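Local coordinates for citrate lyase subunit beta-like protein (Mycobacterium tuberculosis H37Rv, PDB 6CHU) that probably acts as a magnesium-dependent carbon-carbon lyase of the HpcH/HpaI aldolase family, with a suggested part in itaconate breakdown and leucine catabolism, at residues P99-S103 against T121-A125; G139-G143 against V170-I174. All blocks are in the same frame, centred on the assembly; numbering follows the deposited sequence.

Contact 1: P99-S103 against T121-A125; sequences PKAES and TARGA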
loop_
_atom_site.group_PDB
_atom_site.type_symbol
_atom_site.label_atom_id
_atom_site.label_comp_id
_atom_site.label_asym_id
_atom_site.label_seq_id
_atom_site.Cartn_x
_atom_site.Cartn_y
_atom_site.Cartn_z
ATOM N N PRO A 99 19.988 5.599 -8.327
ATOM C CA PRO A 99 19.203 4.395 -8.622
ATOM C C PRO A 99 19.325 3.397 -7.484
ATOM O O PRO A 99 20.256 3.444 -6.672
ATOM C CB PRO A 99 19.857 3.860 -9.902
ATOM C CG PRO A 99 21.314 4.203 -9.698
ATOM C CD PRO A 99 21.313 5.552 -8.974
ATOM N N LYS A 100 18.374 2.462 -7.457
ATOM C CA LYS A 100 18.296 1.459 -6.398
ATOM C C LYS A 100 18.426 2.113 -5.024
ATOM O O LYS A 100 19.079 1.584 -4.120
ATOM C CB LYS A 100 19.356 0.359 -6.578
ATOM C CG LYS A 100 19.057 -0.658 -7.718
ATOM C CD LYS A 100 19.429 -0.103 -9.106
ATOM C CE LYS A 100 19.061 -1.097 -10.219
ATOM N NZ LYS A 100 19.614 -0.669 -11.548
ATOM N N ALA A 101 17.804 3.279 -4.862
ATOM C CA ALA A 101 17.891 3.974 -3.579
ATOM C C ALA A 101 17.210 3.141 -2.496
ATOM O O ALA A 101 16.038 2.774 -2.629
ATOM C CB ALA A 101 17.247 5.360 -3.675
ATOM N N GLU A 102 17.938 2.839 -1.413
ATOM C CA GLU A 102 17.423 1.902 -0.423
ATOM C C GLU A 102 17.498 2.362 1.021
ATOM O O GLU A 102 16.996 1.644 1.892
ATOM C CB GLU A 102 18.131 0.543 -0.556
ATOM C CG GLU A 102 17.699 -0.188 -1.821
ATOM C CD GLU A 102 18.347 -1.543 -1.984
ATOM O OE1 GLU A 102 17.660 -2.464 -2.481
ATOM O OE2 GLU A 102 19.537 -1.690 -1.620
ATOM N N SER A 103 18.079 3.527 1.308
ATOM C CA SER A 103 18.119 3.997 2.687
ATOM C C SER A 103 18.348 5.499 2.710
ATOM O O SER A 103 18.894 6.077 1.766
ATOM C CB SER A 103 19.221 3.297 3.483
ATOM O OG SER A 103 20.495 3.746 3.049
ATOM N N THR A 121 13.520 -1.170 -5.802
ATOM C CA THR A 121 13.728 -2.432 -5.110
ATOM C C THR A 121 12.769 -2.480 -3.932
ATOM O O THR A 121 12.241 -1.452 -3.498
ATOM C CB THR A 121 15.161 -2.601 -4.578
ATOM O OG1 THR A 121 15.387 -1.653 -3.521
ATOM C CG2 THR A 121 16.196 -2.387 -5.682
ATOM N N ALA A 122 12.550 -3.697 -3.420
ATOM C CA ALA A 122 11.664 -3.873 -2.273
ATOM C C ALA A 122 12.161 -3.104 -1.057
ATOM O O ALA A 122 11.365 -2.490 -0.342
ATOM C CB ALA A 122 11.522 -5.356 -1.941
ATOM N N ARG A 123 13.471 -3.142 -0.788
ATOM C CA ARG A 123 13.991 -2.411 0.365
ATOM C C ARG A 123 13.726 -0.919 0.223
ATOM O O ARG A 123 13.399 -0.240 1.206
ATOM C CB ARG A 123 15.493 -2.668 0.537
ATOM C CG ARG A 123 16.107 -1.887 1.700
ATOM C CD ARG A 123 15.560 -2.402 3.016
ATOM N NE ARG A 123 16.095 -3.726 3.312
ATOM C CZ ARG A 123 17.145 -3.954 4.093
ATOM N NH1 ARG A 123 17.774 -2.943 4.683
ATOM N NH2 ARG A 123 17.560 -5.198 4.290
ATOM N N GLY A 124 13.861 -0.390 -0.997
ATOM C CA GLY A 124 13.584 1.021 -1.210
ATOM C C GLY A 124 12.124 1.359 -0.972
ATOM O O GLY A 124 11.800 2.421 -0.439
ATOM N N ALA A 125 11.223 0.461 -1.374
ATOM C CA ALA A 125 9.798 0.698 -1.156
ATOM C C ALA A 125 9.467 0.681 0.330
ATOM O O ALA A 125 8.710 1.531 0.816
ATOM C CB ALA A 125 8.968 -0.347 -1.905
HETATM O O HOH W 1 15.436 0.940 -4.630
HETATM O O HOH W 2 17.576 0.105 4.025
#
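The two backbones come closest where E102 CA lies 4.0 Å from G124 CA; at K100 and T121 the CA atoms are 6.1 Å apart. Here the first turn of helix 122-126 rests through G124 on the irregular loop after strand 95-98: G124 CA makes a C-H...O contact with A101 O at 3.3 Å, and a CB at this position would clash with that oxygen. T121 is the helix N-cap, its OG1 accepting from G124 N at 3.2 Å. The same hydroxyl donates to E102 OE1 at 2.6 Å and takes a hydrogen bond from water 1, which also donates to A101 O. Both segments follow neighbouring strands of the TIM barrel, 95-98 and 114-119, at the catalytic C-terminal end, so the glutamate links successive βα loops. K100 packs its CG on T121 CG2 at 3.9 Å, while its NZ turns away to E44, D45 and the magnesium ligand D146. Water 2 connects E102 O to R123 NH1, and R123 NE reaches A180 O of the second subunit.

Contact 2: G139-G143 against V170-I174; sequences GMMWG and VRSTI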
loop_
_atom_site.group_PDB
_atom_site.type_symbol
_atom_site.label_atom_id
_atom_site.label_comp_id
_atom_site.label_asym_id
_atom_site.label_seq_id
_atom_site.Cartn_x
_atom_site.Cartn_y
_atom_site.Cartn_z
ATOM N N GLY A 139 13.448 14.893 -4.715
ATOM C CA GLY A 139 12.434 14.196 -5.488
ATOM C C GLY A 139 12.503 12.706 -5.264
ATOM O O GLY A 139 13.537 12.164 -4.855
ATOM N N MET A 140 11.376 12.038 -5.541
ATOM C CA MET A 140 11.281 10.585 -5.519
ATOM C C MET A 140 10.785 10.117 -6.876
ATOM O O MET A 140 9.815 10.672 -7.407
ATOM C CB MET A 140 10.317 10.081 -4.442
ATOM C CG MET A 140 10.604 10.556 -3.013
ATOM S SD MET A 140 12.018 9.669 -2.325
ATOM C CE MET A 140 11.312 8.039 -2.085
ATOM N N MET A 141 11.445 9.104 -7.416
ATOM C CA MET A 141 11.025 8.412 -8.624
ATOM C C MET A 141 10.866 6.936 -8.291
ATOM O O MET A 141 11.412 6.441 -7.298
ATOM C CB MET A 141 12.058 8.611 -9.751
ATOM C CG MET A 141 11.626 8.118 -11.118
ATOM S SD MET A 141 12.982 8.393 -12.274
ATOM C CE MET A 141 12.393 7.398 -13.644
ATOM N N TRP A 142 10.131 6.210 -9.130
ATOM C CA TRP A 142 10.095 4.767 -8.983
ATOM C C TRP A 142 10.397 4.118 -10.325
ATOM O O TRP A 142 10.306 4.748 -11.384
ATOM C CB TRP A 142 8.752 4.282 -8.407
ATOM C CG TRP A 142 7.604 4.359 -9.366
ATOM C CD1 TRP A 142 6.983 5.483 -9.824
ATOM C CD2 TRP A 142 6.943 3.253 -9.974
ATOM N NE1 TRP A 142 5.964 5.145 -10.692
ATOM C CE2 TRP A 142 5.921 3.778 -10.803
ATOM C CE3 TRP A 142 7.108 1.865 -9.895
ATOM C CZ2 TRP A 142 5.079 2.968 -11.558
ATOM C CZ3 TRP A 142 6.260 1.051 -10.640
ATOM C CH2 TRP A 142 5.253 1.607 -11.461
ATOM N N GLY A 143 10.831 2.859 -10.265
ATOM C CA GLY A 143 11.184 2.137 -11.479
ATOM C C GLY A 143 10.617 0.734 -11.498
ATOM O O GLY A 143 11.007 -0.105 -10.680
ATOM N N VAL A 170 3.904 0.237 -5.269
ATOM C CA VAL A 170 5.119 1.044 -5.105
ATOM C C VAL A 170 4.936 2.435 -5.706
ATOM O O VAL A 170 5.426 3.437 -5.156
ATOM C CB VAL A 170 6.321 0.297 -5.715
ATOM C CG1 VAL A 170 7.559 1.201 -5.795
ATOM C CG2 VAL A 170 6.618 -0.976 -4.900
ATOM N N ARG A 171 4.225 2.526 -6.837
ATOM C CA ARG A 171 3.906 3.828 -7.426
ATOM C C ARG A 171 3.211 4.748 -6.423
ATOM O O ARG A 171 3.618 5.898 -6.228
ATOM C CB ARG A 171 3.021 3.622 -8.649
ATOM C CG ARG A 171 2.750 4.874 -9.468
ATOM C CD ARG A 171 1.823 4.467 -10.608
ATOM N NE ARG A 171 1.742 5.446 -11.680
ATOM C CZ ARG A 171 0.835 5.383 -12.656
ATOM N NH1 ARG A 171 -0.072 4.405 -12.649
ATOM N NH2 ARG A 171 0.824 6.294 -13.627
ATOM N N SER A 172 2.134 4.261 -5.802
ATOM C CA SER A 172 1.437 5.037 -4.778
ATOM C C SER A 172 2.334 5.318 -3.582
ATOM O O SER A 172 2.298 6.420 -3.015
ATOM C CB SER A 172 0.169 4.304 -4.328
ATOM O OG SER A 172 -0.760 4.186 -5.397
ATOM N N THR A 173 3.128 4.327 -3.163
ATOM C CA THR A 173 4.049 4.532 -2.047
ATOM C C THR A 173 4.972 5.722 -2.301
ATOM O O THR A 173 5.172 6.572 -1.423
ATOM C CB THR A 173 4.867 3.259 -1.806
ATOM O OG1 THR A 173 3.986 2.189 -1.432
ATOM C CG2 THR A 173 5.894 3.476 -0.694
ATOM N N ILE A 174 5.540 5.799 -3.502
ATOM C CA ILE A 174 6.508 6.851 -3.818
ATOM C C ILE A 174 5.827 8.206 -3.944
ATOM O O ILE A 174 6.365 9.228 -3.502
ATOM C CB ILE A 174 7.290 6.468 -5.093
ATOM C CG1 ILE A 174 8.629 5.864 -4.692
ATOM C CG2 ILE A 174 7.482 7.658 -6.057
ATOM C CD1 ILE A 174 8.493 4.658 -3.859
#
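V170, already inside helix 165-180, is the first of 170-174 to meet the strand in this TIM-barrel strand-helix layer: the helix runs antiparallel to strand 137-142, at 178° between short axes 8.3 Å apart at closest. No hydrogen bond joins the two segments; side chains fill the gap. V170 sets CG1 4.2 Å from W142 CE3, touching the indole obliquely, and also packs on L176 of the second subunit. R171 lies along the same indole. R171 CB sits over the face of the W142 six-membered ring, 3.9 Å from the centroid and 25° off the normal, a CH-pi contact, and R171 CG is 3.4 Å from W142 NE1. The polar ends of both residues converge on D187, at the end of the next strand: R171 NH2 makes a salt bridge with it and W142 NE1 a hydrogen bond. The nearest atoms of the R171 side chain and an acetate, probably from crystallisation liquor, are about 3 Å apart; it may mark a pocket. S172 points away from the strand and T173 lies out of its reach; both pack on H169 of the third subunit. One turn on from V170, whose O accepts from its N, I174 points at the sheet. I174 bridges the two strand residues that face the helix, with I174 CG2 4.1 Å from M140 CB and I174 CG1 4.0 Å from W142 CB.

How the contacts relate
From the N terminus, the chain leaves strand 95-98 through 99-103, passes helix 104-108 and strand 114-119, and closes contact 1 at 121-125, a loop with 17 residues between its segments. Contact 2 opens only after that: strand 137-142 supplies 139-143, and after 26 intervening residues, 170-174 of helix 165-180 returns over it. The two loops therefore stand in series, neither nested nor crossed. Contact 1 ties together the loops after the fourth and fifth barrel strands beside the magnesium site; contact 2 fixes the sixth strand to its outer helix. Their centres are 10 Å apart, and they touch directly: A125 CB lies 3.9 Å from V170 CG2, and A125 O 3.7 Å from T173 CG2.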